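Local structure of acyl-CoA dehydrogenase (3OWA) at residues A[19-24]-A[463-468]; A[476-481]-A[552-557]; A[490-495]-A[548-553]. The protein probably oxidises acyl-CoA thioesters to enoyl-CoA, with bound FAD taking up the electrons. All blocks are in the same frame, centred on the assembly; numbering follows the deposited sequence.

All three contacts involve the helices near the C-terminus of the chain. Contact 1 ties an N-terminal loop to helix 458-482. Contact 2 joins that helix further along to 552-557, and contact 3 joins helix 490-520 to helix 526-554. Contacts 2 and 3 are neighbours, with centres about 9 Å apart. They share Ile552 and Ala553, and they meet where Val554 CG2 lies 3.5 Å from Ile492 CD1. Contact 1 stands apart, its centre about 22 Å from that of contact 3 and 24 Å from that of contact 2. FAD is reached directly at contact 3, through Gln490. Contacts 2 and 3 both also touch the second subunit.

Contact 1 (A[19-24]-A[463-468]); sequences VDEITI and LVNNAK
Glu21 and Asn465 mark the nearest backbone approach, their CA atoms 7.9 Å apart, where the irregular segment 19-24 passes one face of helix 458-482. Lys468 bridges the gap. Its CG is anti to the carbonyl carbon (chi1 -70°), and the chain beyond CG is extended, so the ammonium group arrives at the loop backbone at full stretch. There Lys468 NZ donates to Asp20 O over 2.8 Å. The C=O...N angle is 151°, and the nitrogen sits 25° out of the carbonyl plane.

The same oxygen has a second donor. Glu21 is the centre of an inverse gamma turn, and Ile22 N gives a weak hydrogen bond of 3.1 Å to Asp20 O. The lysine therefore binds the acceptor carbonyl of the turn. This bond joins the loop before helix 35-52 to a helix of the C-terminal helical domain more than 400 residues later.

The Lys468 ammonium has other partners. It forms a salt bridge with Glu507 OE1 of helix 490-520 and a weak hydrogen bond with Phe17 O. Glu507 probably favours the charged form of the lysine. The carboxylate of Glu21 is not part of this grip, since Glu21 OE1 stays 6.1 Å from Lys468 NZ, but its charge could add a little. Glu21 CG only just reaches the Asn465 side chain, 4.5 Å from Asn465 OD1. Ile22 packs on Glu507, Phe17 and Val27. At the other end, Val19 O accepts a hydrogen bond from Lys436 NZ.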
# COMPACT_ATOMS: atom_id res chain seq x y z
N VAL A 19 15.90 -26.59 -6.64
CA VAL A 19 16.24 -27.76 -7.46
C VAL A 19 16.37 -29.05 -6.64
O VAL A 19 16.35 -30.15 -7.19
CB VAL A 19 17.55 -27.43 -8.25
CG1 VAL A 19 18.35 -28.65 -8.53
CG2 VAL A 19 17.23 -26.71 -9.54
N ASP A 20 16.49 -28.93 -5.32
CA ASP A 20 16.71 -30.08 -4.46
C ASP A 20 15.59 -30.18 -3.44
O ASP A 20 14.97 -29.18 -3.09
CB ASP A 20 18.06 -29.99 -3.73
CG ASP A 20 19.25 -30.15 -4.68
OD1 ASP A 20 19.12 -30.86 -5.71
OD2 ASP A 20 20.33 -29.59 -4.39
N GLU A 21 15.36 -31.39 -2.96
CA GLU A 21 14.27 -31.65 -2.04
C GLU A 21 14.78 -31.40 -0.62
O GLU A 21 15.22 -32.33 0.06
CB GLU A 21 13.80 -33.11 -2.22
CG GLU A 21 12.30 -33.33 -2.18
CD GLU A 21 11.79 -33.68 -0.78
OE1 GLU A 21 12.12 -32.95 0.19
OE2 GLU A 21 11.06 -34.68 -0.65
N ILE A 22 14.73 -30.15 -0.17
CA ILE A 22 15.25 -29.77 1.15
C ILE A 22 14.45 -30.44 2.28
O ILE A 22 13.24 -30.56 2.20
CB ILE A 22 15.27 -28.23 1.36
CG1 ILE A 22 15.95 -27.51 0.18
CG2 ILE A 22 15.85 -27.87 2.74
CD1 ILE A 22 17.43 -27.79 -0.03
N THR A 23 15.16 -30.83 3.32
CA THR A 23 14.63 -31.65 4.38
C THR A 23 14.51 -30.85 5.68
O THR A 23 15.25 -29.89 5.88
CB THR A 23 15.58 -32.87 4.56
OG1 THR A 23 14.81 -34.05 4.80
CG2 THR A 23 16.59 -32.67 5.66
N ILE A 24 13.60 -31.25 6.58
CA ILE A 24 13.43 -30.54 7.87
C ILE A 24 14.72 -30.35 8.67
O ILE A 24 14.89 -29.35 9.37
CB ILE A 24 12.35 -31.15 8.81
CG1 ILE A 24 12.52 -32.67 8.97
CG2 ILE A 24 10.96 -30.81 8.32
CD1 ILE A 24 11.82 -33.22 10.19
N LEU A 463 2.36 -28.92 -3.57
CA LEU A 463 2.43 -27.63 -4.24
C LEU A 463 3.84 -27.04 -4.27
O LEU A 463 4.27 -26.46 -5.29
CB LEU A 463 1.45 -26.63 -3.61
CG LEU A 463 -0.01 -27.08 -3.59
CD1 LEU A 463 -0.82 -26.12 -2.76
CD2 LEU A 463 -0.56 -27.18 -5.00
N VAL A 464 4.58 -27.23 -3.18
CA VAL A 464 5.95 -26.75 -3.10
C VAL A 464 6.81 -27.40 -4.20
O VAL A 464 7.53 -26.69 -4.95
CB VAL A 464 6.53 -27.00 -1.67
CG1 VAL A 464 8.05 -27.04 -1.69
CG2 VAL A 464 6.02 -25.92 -0.70
N ASN A 465 6.72 -28.73 -4.31
CA ASN A 465 7.39 -29.48 -5.38
C ASN A 465 7.01 -29.00 -6.78
O ASN A 465 7.89 -28.77 -7.64
CB ASN A 465 7.14 -30.99 -5.24
CG ASN A 465 8.31 -31.72 -4.61
OD1 ASN A 465 9.40 -31.80 -5.21
ND2 ASN A 465 8.11 -32.27 -3.40
N ASN A 466 5.73 -28.83 -7.02
CA ASN A 466 5.28 -28.38 -8.34
C ASN A 466 5.67 -26.94 -8.65
O ASN A 466 5.91 -26.59 -9.81
CB ASN A 466 3.78 -28.61 -8.52
CG ASN A 466 3.43 -30.10 -8.79
OD1 ASN A 466 2.30 -30.42 -9.17
ND2 ASN A 466 4.40 -30.99 -8.60
N ALA A 467 5.72 -26.11 -7.60
CA ALA A 467 6.16 -24.71 -7.74
C ALA A 467 7.59 -24.64 -8.24
O ALA A 467 7.92 -23.79 -9.08
CB ALA A 467 6.01 -23.93 -6.40
N LYS A 468 8.44 -25.54 -7.73
CA LYS A 468 9.84 -25.62 -8.16
C LYS A 468 9.95 -25.93 -9.64
O LYS A 468 10.70 -25.27 -10.36
CB LYS A 468 10.60 -26.67 -7.34
CG LYS A 468 10.84 -26.27 -5.89
CD LYS A 468 11.69 -27.26 -5.14
CE LYS A 468 11.58 -26.98 -3.65
NZ LYS A 468 12.59 -27.72 -2.87

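Contact 2 (A[476-481]-A[552-557]); sequences GLAAQK and IAVENG
Val554 CG1 is anti to its backbone N (chi1 152°), which brings it to the backbone and side chains of helix 458-482. It lies 4.0 Å from Leu477 O and 4.5 Å from Leu477 CB. The other methyl, CG2, faces Ala478, with Val554 CG2 and Ala478 CB 4.4 Å apart. The branched valine thus touches two successive residues of the helix with its two methyls, and its CG1 also nears Lys481.

Lys481 and Val554 run past each other, pointing opposite ways. The lysine chain bends twice. The first bend, at chi2 (-80°), places CD, and the second, at chi4 (-71°), places NZ. The aliphatic part lies alongside the valine, with Lys481 CG 4.1 Å from Val554 CG1. The ammonium group does not bond the Val554 carbonyl directly. A water molecule joins them: it accepts from Lys481 NZ at 2.8 Å and donates to Val554 O at 3.0 Å. The water links the solvent-exposed lysine to the carbonyl.

The Glu555 side chain lies crosswise to that of Leu477. Its carboxylate meets the leucine methyls, and Glu555 OE2 comes to 3.4 Å of Leu477 CD2. Glu555 OE2 is also near CD1 of the same leucine. This is a van der Waals contact of a charged group with an apolar one.

The contact sets the C-terminal end of helix 526-554 against helix 458-482 in the C-terminal helical domain of an acyl-CoA dehydrogenase. The second subunit approaches on the side of Ile552 and Ala553, where its Ile579 packs on Ala553. Helix 557-571 supplies Met563 to both Leu477 and Glu555, and Leu560 to Glu555. Ile492 of helix 490-520 packs against both Ala478 and Val554.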
# COMPACT_ATOMS: atom_id res chain seq x y z
N GLY A 476 13.64 -21.54 -17.57
CA GLY A 476 14.33 -22.22 -18.67
C GLY A 476 13.84 -21.72 -20.02
O GLY A 476 14.63 -21.40 -20.90
N LEU A 477 12.52 -21.62 -20.15
CA LEU A 477 11.91 -21.22 -21.41
C LEU A 477 12.26 -19.81 -21.81
O LEU A 477 12.48 -19.54 -22.99
CB LEU A 477 10.40 -21.40 -21.35
CG LEU A 477 9.97 -22.86 -21.43
CD1 LEU A 477 8.48 -22.99 -21.18
CD2 LEU A 477 10.34 -23.45 -22.79
N ALA A 478 12.29 -18.91 -20.82
CA ALA A 478 12.62 -17.50 -21.04
C ALA A 478 14.09 -17.33 -21.43
O ALA A 478 14.41 -16.52 -22.32
CB ALA A 478 12.34 -16.72 -19.78
N ALA A 479 14.98 -18.07 -20.77
CA ALA A 479 16.41 -18.02 -21.07
C ALA A 479 16.69 -18.57 -22.46
O ALA A 479 17.35 -17.93 -23.27
CB ALA A 479 17.23 -18.74 -20.02
N GLN A 480 16.13 -19.75 -22.76
CA GLN A 480 16.28 -20.32 -24.10
C GLN A 480 15.70 -19.41 -25.21
O GLN A 480 16.17 -19.44 -26.34
CB GLN A 480 15.71 -21.75 -24.18
CG GLN A 480 14.23 -21.86 -24.52
CD GLN A 480 13.91 -23.08 -25.40
OE1 GLN A 480 14.80 -23.88 -25.72
NE2 GLN A 480 12.65 -23.23 -25.78
N LYS A 481 14.71 -18.60 -24.86
CA LYS A 481 14.09 -17.69 -25.83
C LYS A 481 14.90 -16.41 -26.11
O LYS A 481 15.09 -16.04 -27.26
CB LYS A 481 12.68 -17.34 -25.36
CG LYS A 481 11.74 -16.84 -26.45
CD LYS A 481 11.96 -15.38 -26.80
CE LYS A 481 10.68 -14.70 -27.27
NZ LYS A 481 10.23 -15.13 -28.61
N ILE A 552 2.82 -16.69 -21.93
CA ILE A 552 2.18 -15.91 -22.96
C ILE A 552 3.10 -14.86 -23.59
O ILE A 552 2.93 -14.50 -24.76
CB ILE A 552 0.90 -15.22 -22.42
CG1 ILE A 552 -0.13 -16.27 -21.99
CG2 ILE A 552 0.31 -14.27 -23.44
CD1 ILE A 552 -1.26 -15.69 -21.11
N ALA A 553 4.05 -14.34 -22.82
CA ALA A 553 4.96 -13.33 -23.33
C ALA A 553 6.11 -13.99 -24.10
O ALA A 553 6.83 -13.33 -24.86
CB ALA A 553 5.53 -12.50 -22.19
N VAL A 554 6.28 -15.29 -23.90
CA VAL A 554 7.47 -15.97 -24.39
C VAL A 554 7.20 -16.89 -25.57
O VAL A 554 8.10 -17.15 -26.36
CB VAL A 554 8.19 -16.68 -23.22
CG1 VAL A 554 8.95 -17.88 -23.67
CG2 VAL A 554 9.10 -15.67 -22.50
N GLU A 555 5.96 -17.33 -25.72
CA GLU A 555 5.58 -18.25 -26.79
C GLU A 555 4.20 -17.92 -27.37
O GLU A 555 3.47 -17.12 -26.78
CB GLU A 555 5.60 -19.68 -26.26
CG GLU A 555 7.02 -20.27 -26.21
CD GLU A 555 7.21 -21.28 -25.08
OE1 GLU A 555 6.22 -21.63 -24.39
OE2 GLU A 555 8.37 -21.73 -24.89
N ASN A 556 3.86 -18.54 -28.50
CA ASN A 556 2.54 -18.36 -29.11
C ASN A 556 1.99 -19.56 -29.90
O ASN A 556 2.70 -20.55 -30.15
CB ASN A 556 2.49 -17.08 -29.97
CG ASN A 556 3.58 -17.03 -31.01
OD1 ASN A 556 3.55 -17.77 -31.99
ND2 ASN A 556 4.55 -16.15 -30.81
N GLY A 557 0.71 -19.48 -30.27
CA GLY A 557 0.03 -20.52 -31.04
C GLY A 557 0.04 -21.89 -30.38
O GLY A 557 -0.23 -22.02 -29.17
O HOH W 1 8.58 -17.29 -29.31

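Contact 3 (A[490-495]-A[548-553]); sequences QEILVN and KETLIA. With FAD (flavin-adenine dinucleotide), chain E.
Asn495 ND2 is the polar centre of this contact. It donates to Glu549 OE1 over 2.9 Å, with an N-H...O angle of 153°. It also donates to Thr550 OG1 over 3.1 Å, in a more bent bond. The glutamate oxygen lies close to the amide plane and uses its anti lone pair. The threonine oxygen is tilted further out of that plane. Glu549 CG is anti to the backbone N and the chain is extended, which carries OE1 across to the amide. The side chains run roughly crosswise, while the two flat groups are turned 33° from each other.

Asn495 OD1 is only 3.3 Å from Glu549 OE1, and both are acceptors, so they probably repel each other. His546 meets both residues of the polar pair: Asn495 OD1 has a weak hydrogen bond with its ND1, which may ease this, and Thr550 OG1 is hydrogen-bonded to its backbone O while accepting from Asn495.

Beside the polar group, one turn back from Asn495 on helix 490-520, the contact becomes apolar. Ile492 CG2 lies 3.9 Å from Thr550 CG2, and Ile492 CD1 lies 4.2 Å from Ala553 CB. From helix 458-482, Tyr482 also touches Ile492 and Val474 touches Thr550.

Helix 490-520 carries a different task on another face. Gln490 NE2 donates over 2.9 Å to N1A of the FAD adenine, and Leu306 N of the second subunit bonds Gln490 OE1, which fixes the rotation of the amide. The two short helix segments run broadly antiparallel but oblique, at 146°, with axes 9.7 Å apart at closest approach. This is oblique, roughly antiparallel helix packing in the C-terminal helical domain of an acyl-CoA dehydrogenase, beside an FAD site built by both subunits.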
# COMPACT_ATOMS: atom_id res chain seq x y z
N GLN A 490 12.61 -7.03 -18.55
CA GLN A 490 12.47 -6.84 -17.08
C GLN A 490 11.18 -7.40 -16.49
O GLN A 490 11.21 -8.02 -15.40
CB GLN A 490 12.64 -5.37 -16.71
CG GLN A 490 13.98 -4.82 -17.06
CD GLN A 490 14.21 -3.48 -16.40
OE1 GLN A 490 13.26 -2.71 -16.21
NE2 GLN A 490 15.46 -3.18 -16.06
N GLU A 491 10.07 -7.25 -17.22
CA GLU A 491 8.76 -7.74 -16.73
C GLU A 491 8.78 -9.24 -16.47
O GLU A 491 8.26 -9.69 -15.46
CB GLU A 491 7.62 -7.45 -17.72
CG GLU A 491 7.43 -5.99 -18.04
CD GLU A 491 8.18 -5.54 -19.28
OE1 GLU A 491 9.26 -6.11 -19.60
OE2 GLU A 491 7.69 -4.61 -19.96
N ILE A 492 9.40 -9.99 -17.40
CA ILE A 492 9.59 -11.43 -17.27
C ILE A 492 10.50 -11.79 -16.10
O ILE A 492 10.18 -12.71 -15.34
CB ILE A 492 10.14 -12.05 -18.62
CG1 ILE A 492 9.02 -12.17 -19.65
CG2 ILE A 492 10.82 -13.40 -18.40
CD1 ILE A 492 9.55 -12.54 -21.05
N LEU A 493 11.63 -11.08 -15.97
CA LEU A 493 12.58 -11.32 -14.87
C LEU A 493 11.89 -11.19 -13.51
O LEU A 493 12.15 -11.97 -12.60
CB LEU A 493 13.79 -10.36 -14.94
CG LEU A 493 14.72 -10.50 -16.15
CD1 LEU A 493 15.72 -9.35 -16.21
CD2 LEU A 493 15.45 -11.84 -16.11
N VAL A 494 11.02 -10.20 -13.39
CA VAL A 494 10.32 -9.94 -12.14
C VAL A 494 9.28 -11.05 -11.85
O VAL A 494 9.10 -11.44 -10.69
CB VAL A 494 9.69 -8.54 -12.18
CG1 VAL A 494 8.61 -8.40 -11.10
CG2 VAL A 494 10.77 -7.50 -11.96
N ASN A 495 8.63 -11.57 -12.89
CA ASN A 495 7.74 -12.75 -12.72
C ASN A 495 8.47 -13.97 -12.17
O ASN A 495 7.96 -14.66 -11.28
CB ASN A 495 7.03 -13.13 -14.04
CG ASN A 495 5.96 -12.13 -14.44
OD1 ASN A 495 5.44 -11.39 -13.60
ND2 ASN A 495 5.64 -12.09 -15.73
N LYS A 548 1.77 -18.09 -16.11
CA LYS A 548 0.91 -17.84 -17.27
C LYS A 548 1.31 -16.59 -18.04
O LYS A 548 1.45 -16.64 -19.26
CB LYS A 548 -0.57 -17.70 -16.88
CG LYS A 548 -1.27 -19.00 -16.58
CD LYS A 548 -2.79 -18.82 -16.51
CE LYS A 548 -3.46 -20.01 -15.80
NZ LYS A 548 -4.93 -20.10 -16.09
N GLU A 549 1.49 -15.48 -17.32
CA GLU A 549 1.90 -14.21 -17.95
C GLU A 549 3.24 -14.35 -18.66
O GLU A 549 3.43 -13.85 -19.77
CB GLU A 549 1.97 -13.04 -16.93
CG GLU A 549 2.30 -11.70 -17.62
CD GLU A 549 2.36 -10.50 -16.67
OE1 GLU A 549 3.29 -10.40 -15.85
OE2 GLU A 549 1.47 -9.62 -16.76
N THR A 550 4.17 -15.06 -18.02
CA THR A 550 5.48 -15.28 -18.64
C THR A 550 5.40 -16.20 -19.87
O THR A 550 6.07 -15.94 -20.86
CB THR A 550 6.48 -15.81 -17.65
OG1 THR A 550 6.54 -14.92 -16.53
CG2 THR A 550 7.85 -15.89 -18.29
N LEU A 551 4.61 -17.27 -19.80
CA LEU A 551 4.46 -18.20 -20.96
C LEU A 551 3.85 -17.49 -22.17
O LEU A 551 4.31 -17.65 -23.29
CB LEU A 551 3.64 -19.46 -20.58
CG LEU A 551 4.33 -20.47 -19.65
CD1 LEU A 551 3.38 -21.62 -19.20
CD2 LEU A 551 5.57 -21.04 -20.30
N ILE A 552 2.82 -16.69 -21.93
CA ILE A 552 2.18 -15.91 -22.96
C ILE A 552 3.10 -14.86 -23.59
O ILE A 552 2.93 -14.50 -24.76
CB ILE A 552 0.90 -15.22 -22.42
CG1 ILE A 552 -0.13 -16.27 -21.99
CG2 ILE A 552 0.31 -14.27 -23.44
CD1 ILE A 552 -1.26 -15.69 -21.11
N ALA A 553 4.05 -14.34 -22.82
CA ALA A 553 4.96 -13.33 -23.33
C ALA A 553 6.11 -13.99 -24.10
O ALA A 553 6.83 -13.33 -24.86
CB ALA A 553 5.53 -12.50 -22.19
PA FAD E . 16.83 5.57 -8.05
O1A FAD E . 16.89 6.89 -8.76
O2A FAD E . 18.06 4.74 -8.10
O5B FAD E . 15.58 4.72 -8.53
C5B FAD E . 14.36 5.30 -8.91
C4B FAD E . 13.42 4.23 -9.46
O4B FAD E . 13.96 3.64 -10.65
C3B FAD E . 13.20 3.12 -8.45
O3B FAD E . 11.88 2.58 -8.54
C2B FAD E . 14.15 2.07 -8.95
O2B FAD E . 13.77 0.78 -8.58
C1B FAD E . 14.05 2.24 -10.44
N9A FAD E . 15.24 1.71 -11.12
C8A FAD E . 16.54 2.10 -10.95
N7A FAD E . 17.33 1.37 -11.75
C5A FAD E . 16.55 0.53 -12.46
C6A FAD E . 16.83 -0.44 -13.45
N6A FAD E . 18.07 -0.61 -13.93
N1A FAD E . 15.79 -1.15 -13.98
C2A FAD E . 14.48 -0.91 -13.57
N3A FAD E . 14.20 0.06 -12.62
C4A FAD E . 15.22 0.76 -12.06
N1 FAD E . 22.43 5.19 1.36
C2 FAD E . 23.62 4.95 2.02
O2 FAD E . 24.59 4.58 1.40
N3 FAD E . 23.74 5.11 3.38
C4 FAD E . 22.70 5.54 4.14
O4 FAD E . 22.87 5.66 5.36
C4X FAD E . 21.48 5.79 3.49
N5 FAD E . 20.42 6.26 4.22
C5X FAD E . 19.22 6.57 3.59
C6 FAD E . 18.16 7.05 4.37
C7 FAD E . 16.97 7.39 3.74
C7M FAD E . 15.82 7.93 4.58
C8 FAD E . 16.86 7.24 2.34
C8M FAD E . 15.63 7.57 1.57
C9 FAD E . 17.91 6.72 1.59
C9A FAD E . 19.10 6.39 2.19
N10 FAD E . 20.14 5.86 1.45
C10 FAD E . 21.35 5.61 2.09
C1' FAD E . 20.05 5.74 -0.07
C2' FAD E . 19.01 4.73 -0.56
O2' FAD E . 19.13 3.41 -0.08
C3' FAD E . 18.58 5.00 -2.15
O3' FAD E . 17.42 5.74 -2.02
C4' FAD E . 18.38 3.92 -2.88
O4' FAD E . 19.59 3.17 -2.83
C5' FAD E . 17.79 4.03 -4.29
O5' FAD E . 18.32 5.19 -4.88
P FAD E . 17.45 6.39 -5.41
O1P FAD E . 16.61 6.85 -4.23
O2P FAD E . 18.35 7.45 -5.98
O3P FAD E . 16.43 5.80 -6.48